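Local structure of cycloalternan-forming enzyme (Listeria monocytogenes serovar 1/2a, 5F7U) at residues 534-543 with 559-570. The protein belongs to glycoside hydrolase family 31, joining a TIM-barrel domain to several beta-rich domains, among them a family 6 carbohydrate-binding module. The protein carries 1 engineered substitution. Sequence-based numbering, arbitrary orientation.
Sequences FKTNGGEMVW and RNRYPTDYVSSY. Engineered in segment 534-543: N537 (natural residue Asp). With GLC (alpha-D-glucopyranose), chain F.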
loop_
_atom_site.group_PDB
_atom_site.type_symbol
_atom_site.label_atom_id
_atom_site.label_comp_id
_atom_site.label_asym_id
_atom_site.label_seq_id
_atom_site.Cartn_x
_atom_site.Cartn_y
_atom_site.Cartn_z
ATOM N N PHE A 534 -1.585 8.369 -18.131
ATOM C CA PHE A 534 -0.138 8.554 -18.154
ATOM C C PHE A 534 0.540 7.779 -17.045
ATOM O O PHE A 534 0.018 7.688 -15.915
ATOM C CB PHE A 534 0.209 10.025 -17.964
ATOM C CG PHE A 534 -0.322 10.927 -19.044
ATOM C CD1 PHE A 534 0.308 10.985 -20.278
ATOM C CD2 PHE A 534 -1.469 11.709 -18.828
ATOM C CE1 PHE A 534 -0.173 11.837 -21.291
ATOM C CE2 PHE A 534 -1.969 12.545 -19.837
ATOM C CZ PHE A 534 -1.306 12.616 -21.066
ATOM N N LYS A 535 1.718 7.256 -17.370
ATOM C CA LYS A 535 2.627 6.738 -16.349
ATOM C C LYS A 535 3.582 7.862 -15.989
ATOM O O LYS A 535 4.597 8.076 -16.658
ATOM C CB LYS A 535 3.363 5.471 -16.820
ATOM C CG LYS A 535 4.365 4.912 -15.769
ATOM C CD LYS A 535 4.991 3.598 -16.257
ATOM C CE LYS A 535 5.900 3.027 -15.160
ATOM N NZ LYS A 535 6.549 1.731 -15.567
ATOM N N THR A 536 3.220 8.586 -14.938
ATOM C CA THR A 536 3.963 9.764 -14.501
ATOM C C THR A 536 5.072 9.358 -13.551
ATOM O O THR A 536 4.856 9.164 -12.356
ATOM C CB THR A 536 3.016 10.810 -13.883
ATOM O OG1 THR A 536 1.962 10.145 -13.188
ATOM C CG2 THR A 536 2.405 11.661 -14.980
ATOM N N ASN A 537 6.249 9.175 -14.126
ATOM C CA ASN A 537 7.436 8.752 -13.402
ATOM C C ASN A 537 8.209 9.940 -12.861
ATOM O O ASN A 537 8.006 11.070 -13.283
ATOM C CB ASN A 537 8.355 8.020 -14.379
ATOM C CG ASN A 537 9.052 6.843 -13.741
ATOM O OD1 ASN A 537 9.489 6.884 -12.596
ATOM N ND2 ASN A 537 9.095 5.752 -14.479
ATOM N N GLY A 538 9.138 9.653 -11.954
ATOM C CA GLY A 538 9.984 10.685 -11.372
ATOM C C GLY A 538 9.238 11.593 -10.404
ATOM O O GLY A 538 8.196 11.227 -9.847
ATOM N N GLY A 539 9.787 12.787 -10.216
ATOM C CA GLY A 539 9.197 13.749 -9.288
ATOM C C GLY A 539 10.066 13.993 -8.070
ATOM O O GLY A 539 9.837 14.977 -7.348
ATOM N N GLU A 540 11.068 13.130 -7.853
ATOM C CA GLU A 540 11.969 13.263 -6.687
ATOM C C GLU A 540 13.154 14.168 -7.045
ATOM O O GLU A 540 14.317 13.814 -6.826
ATOM C CB GLU A 540 12.482 11.881 -6.227
ATOM C CG GLU A 540 11.413 10.772 -6.174
ATOM C CD GLU A 540 11.206 10.027 -7.495
ATOM O OE1 GLU A 540 10.499 9.004 -7.510
ATOM O OE2 GLU A 540 11.755 10.427 -8.544
ATOM N N MET A 541 12.854 15.328 -7.617
ATOM C CA MET A 541 13.824 16.084 -8.371
ATOM C C MET A 541 14.033 17.512 -7.857
ATOM O O MET A 541 14.767 18.271 -8.462
ATOM C CB MET A 541 13.386 16.125 -9.840
ATOM C CG MET A 541 13.473 14.770 -10.509
ATOM S SD MET A 541 12.352 14.702 -11.916
ATOM C CE MET A 541 12.957 13.197 -12.678
ATOM N N VAL A 542 13.405 17.848 -6.733
ATOM C CA VAL A 542 13.559 19.190 -6.141
ATOM C C VAL A 542 14.686 19.185 -5.110
ATOM O O VAL A 542 14.548 18.617 -4.019
ATOM C CB VAL A 542 12.243 19.696 -5.489
ATOM C CG1 VAL A 542 12.479 21.009 -4.740
ATOM C CG2 VAL A 542 11.159 19.879 -6.536
ATOM N N TRP A 543 15.779 19.852 -5.460
ATOM C CA TRP A 543 16.871 20.108 -4.526
ATOM C C TRP A 543 17.070 21.618 -4.371
ATOM O O TRP A 543 16.520 22.416 -5.142
ATOM C CB TRP A 543 18.154 19.464 -5.051
ATOM C CG TRP A 543 18.301 17.979 -4.743
ATOM C CD1 TRP A 543 18.786 17.428 -3.582
ATOM C CD2 TRP A 543 17.997 16.881 -5.608
ATOM N NE1 TRP A 543 18.798 16.060 -3.671
ATOM C CE2 TRP A 543 18.328 15.693 -4.905
ATOM C CE3 TRP A 543 17.476 16.781 -6.909
ATOM C CZ2 TRP A 543 18.156 14.422 -5.458
ATOM C CZ3 TRP A 543 17.310 15.535 -7.461
ATOM C CH2 TRP A 543 17.650 14.359 -6.736
ATOM N N ARG A 559 10.082 19.882 -1.605
ATOM C CA ARG A 559 10.627 18.602 -2.084
ATOM C C ARG A 559 9.610 17.440 -1.988
ATOM O O ARG A 559 9.382 16.741 -2.994
ATOM C CB ARG A 559 11.949 18.204 -1.426
ATOM C CG ARG A 559 12.401 16.854 -1.981
ATOM C CD ARG A 559 13.769 16.467 -1.529
ATOM N NE ARG A 559 14.111 15.124 -2.005
ATOM C CZ ARG A 559 14.739 14.842 -3.141
ATOM N NH1 ARG A 559 15.100 15.806 -4.013
ATOM N NH2 ARG A 559 15.001 13.561 -3.419
ATOM N N ASN A 560 8.995 17.236 -0.817
ATOM C CA ASN A 560 8.074 16.109 -0.658
ATOM C C ASN A 560 6.749 16.324 -1.396
ATOM O O ASN A 560 6.121 15.365 -1.867
ATOM C CB ASN A 560 7.803 15.809 0.820
ATOM C CG ASN A 560 9.037 15.266 1.545
ATOM O OD1 ASN A 560 10.016 14.836 0.919
ATOM N ND2 ASN A 560 8.982 15.254 2.873
ATOM N N ARG A 561 6.347 17.588 -1.489
ATOM C CA ARG A 561 5.070 17.978 -2.101
ATOM C C ARG A 561 5.082 17.919 -3.619
ATOM O O ARG A 561 4.077 17.545 -4.241
ATOM C CB ARG A 561 4.658 19.381 -1.602
ATOM C CG ARG A 561 3.362 19.965 -2.202
ATOM C CD ARG A 561 2.154 19.029 -2.110
ATOM N NE ARG A 561 1.913 18.567 -0.743
ATOM C CZ ARG A 561 1.106 17.558 -0.420
ATOM N NH1 ARG A 561 0.458 16.877 -1.364
ATOM N NH2 ARG A 561 0.961 17.228 0.855
ATOM N N TYR A 562 6.199 18.323 -4.213
ATOM C CA TYR A 562 6.318 18.407 -5.673
ATOM C C TYR A 562 5.797 17.178 -6.431
ATOM O O TYR A 562 4.985 17.342 -7.362
ATOM C CB TYR A 562 7.760 18.734 -6.082
ATOM C CG TYR A 562 7.873 18.934 -7.579
ATOM C CD1 TYR A 562 7.613 20.188 -8.158
ATOM C CD2 TYR A 562 8.242 17.874 -8.421
ATOM C CE1 TYR A 562 7.689 20.359 -9.531
ATOM C CE2 TYR A 562 8.327 18.043 -9.804
ATOM C CZ TYR A 562 8.061 19.283 -10.352
ATOM O OH TYR A 562 8.144 19.461 -11.719
ATOM N N PRO A 563 6.246 15.945 -6.055
ATOM C CA PRO A 563 5.728 14.818 -6.838
ATOM C C PRO A 563 4.212 14.692 -6.844
ATOM O O PRO A 563 3.641 14.334 -7.892
ATOM C CB PRO A 563 6.384 13.585 -6.171
ATOM C CG PRO A 563 6.853 14.088 -4.818
ATOM C CD PRO A 563 7.292 15.489 -5.111
ATOM N N THR A 564 3.559 14.970 -5.712
ATOM C CA THR A 564 2.093 14.907 -5.651
ATOM C C THR A 564 1.422 16.043 -6.426
ATOM O O THR A 564 0.371 15.832 -7.045
ATOM C CB THR A 564 1.630 14.730 -4.203
ATOM O OG1 THR A 564 2.173 13.497 -3.744
ATOM C CG2 THR A 564 0.095 14.631 -4.070
ATOM N N ASP A 565 2.040 17.217 -6.458
ATOM C CA ASP A 565 1.521 18.296 -7.317
ATOM C C ASP A 565 1.580 17.889 -8.786
ATOM O O ASP A 565 0.624 18.103 -9.547
ATOM C CB ASP A 565 2.315 19.586 -7.087
ATOM C CG ASP A 565 1.915 20.314 -5.816
ATOM O OD1 ASP A 565 0.869 19.982 -5.204
ATOM O OD2 ASP A 565 2.643 21.261 -5.444
ATOM N N TYR A 566 2.708 17.282 -9.165
ATOM C CA TYR A 566 2.925 16.792 -10.520
ATOM C C TYR A 566 1.920 15.686 -10.873
ATOM O O TYR A 566 1.218 15.761 -11.889
ATOM C CB TYR A 566 4.384 16.301 -10.600
ATOM C CG TYR A 566 4.736 15.228 -11.632
ATOM C CD1 TYR A 566 4.378 15.357 -12.989
ATOM C CD2 TYR A 566 5.518 14.135 -11.261
ATOM C CE1 TYR A 566 4.739 14.384 -13.919
ATOM C CE2 TYR A 566 5.887 13.161 -12.190
ATOM C CZ TYR A 566 5.515 13.314 -13.527
ATOM O OH TYR A 566 5.881 12.364 -14.471
ATOM N N VAL A 567 1.856 14.660 -10.027
ATOM C CA VAL A 567 1.019 13.496 -10.332
ATOM C C VAL A 567 -0.458 13.894 -10.369
ATOM O O VAL A 567 -1.208 13.485 -11.283
ATOM C CB VAL A 567 1.290 12.361 -9.315
ATOM C CG1 VAL A 567 0.204 11.280 -9.352
ATOM C CG2 VAL A 567 2.653 11.740 -9.596
ATOM N N SER A 568 -0.880 14.686 -9.379
ATOM C CA SER A 568 -2.281 15.120 -9.333
ATOM C C SER A 568 -2.635 16.002 -10.531
ATOM O O SER A 568 -3.741 15.873 -11.075
ATOM C CB SER A 568 -2.608 15.834 -8.019
ATOM O OG SER A 568 -1.905 17.062 -7.894
ATOM N N SER A 569 -1.702 16.858 -10.967
ATOM C CA SER A 569 -1.984 17.746 -12.116
ATOM C C SER A 569 -2.289 16.936 -13.366
ATOM O O SER A 569 -3.271 17.219 -14.074
ATOM C CB SER A 569 -0.832 18.707 -12.393
ATOM O OG SER A 569 -0.751 19.698 -11.383
ATOM N N TYR A 570 -1.451 15.932 -13.628
ATOM C CA TYR A 570 -1.654 15.062 -14.779
ATOM C C TYR A 570 -2.908 14.206 -14.655
ATOM O O TYR A 570 -3.613 14.003 -15.647
ATOM C CB TYR A 570 -0.470 14.146 -14.949
ATOM C CG TYR A 570 0.591 14.577 -15.926
ATOM C CD1 TYR A 570 1.666 15.372 -15.514
ATOM C CD2 TYR A 570 0.574 14.109 -17.243
ATOM C CE1 TYR A 570 2.694 15.705 -16.403
ATOM C CE2 TYR A 570 1.590 14.438 -18.141
ATOM C CZ TYR A 570 2.652 15.234 -17.708
ATOM O OH TYR A 570 3.700 15.539 -18.569
HETATM C C1 GLC F . 12.217 4.616 -14.371
HETATM C C2 GLC F . 11.026 3.733 -13.940
HETATM C C3 GLC F . 10.936 2.412 -14.730
HETATM C C4 GLC F . 10.966 2.690 -16.242
HETATM C C5 GLC F . 12.058 3.705 -16.607
HETATM C C6 GLC F . 12.024 4.136 -18.064
HETATM O O2 GLC F . 11.012 3.572 -12.518
HETATM O O3 GLC F . 9.730 1.693 -14.417
HETATM O O4 GLC F . 11.190 1.465 -16.964
HETATM O O5 GLC F . 12.056 4.886 -15.779
HETATM O O6 GLC F . 13.212 4.925 -18.273
HETATM O O HOH W 1 -0.466 11.478 -13.130
HETATM O O HOH W 2 11.015 16.454 -5.251
HETATM O O HOH W 3 15.883 11.698 -5.542
#
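The fourth strand of the TIM barrel and the helix that follows it pack through F534 and T536 against Y566 and Y570, the strand running antiparallel to the helix at 175°. Y570 serves two neighbours: its CD2 edge meets the face of F534 in a T-shaped pair, with centroids 5.1 Å apart, while one of its own faces takes the T536 methyl in a CH-pi contact. T536 CG2 lies anti to the carbonyl carbon, which sends it over that ring, 3.8 Å from the Y570 centroid. T536 OG1 bonds to S585 and to a water that donates to V567 O.

Beyond the strand, Y566 OH donates to N537 O at 2.8 Å, tilted only slightly from the carbonyl plane. N537, an engineered replacement of the natural Asp, and K535 both belong to the glycan pocket, and their side chains leave the backbone away from the helix; K535 NZ is salt-bridged to E400 and bonds only weakly to alpha-D-glucopyranose O3. G539 O lies 3.4 Å from P563 CD.

At the far end, V542 CG2 touches Y562 at CB and CG, 3.6 Å from Y562 CG. The R559 chain, extended from CG to NE, delivers NH1 to V542 O (2.9 Å, 162° at the hydrogen). That oxygen lies in the guanidinium plane, yet NH1 stands above the carbonyl plane. R559 NH1 also sits over the W543 ring, a cation-pi contact with R559 CZ 4.4 Å from the six-membered ring centroid. R559 NH2 turns to V271 O and a water shared with E540 O. Two side-chain bonds from the helix thus hold loop carbonyls: Y566 probably steadies the backbone at N537, while R559 holds the far end.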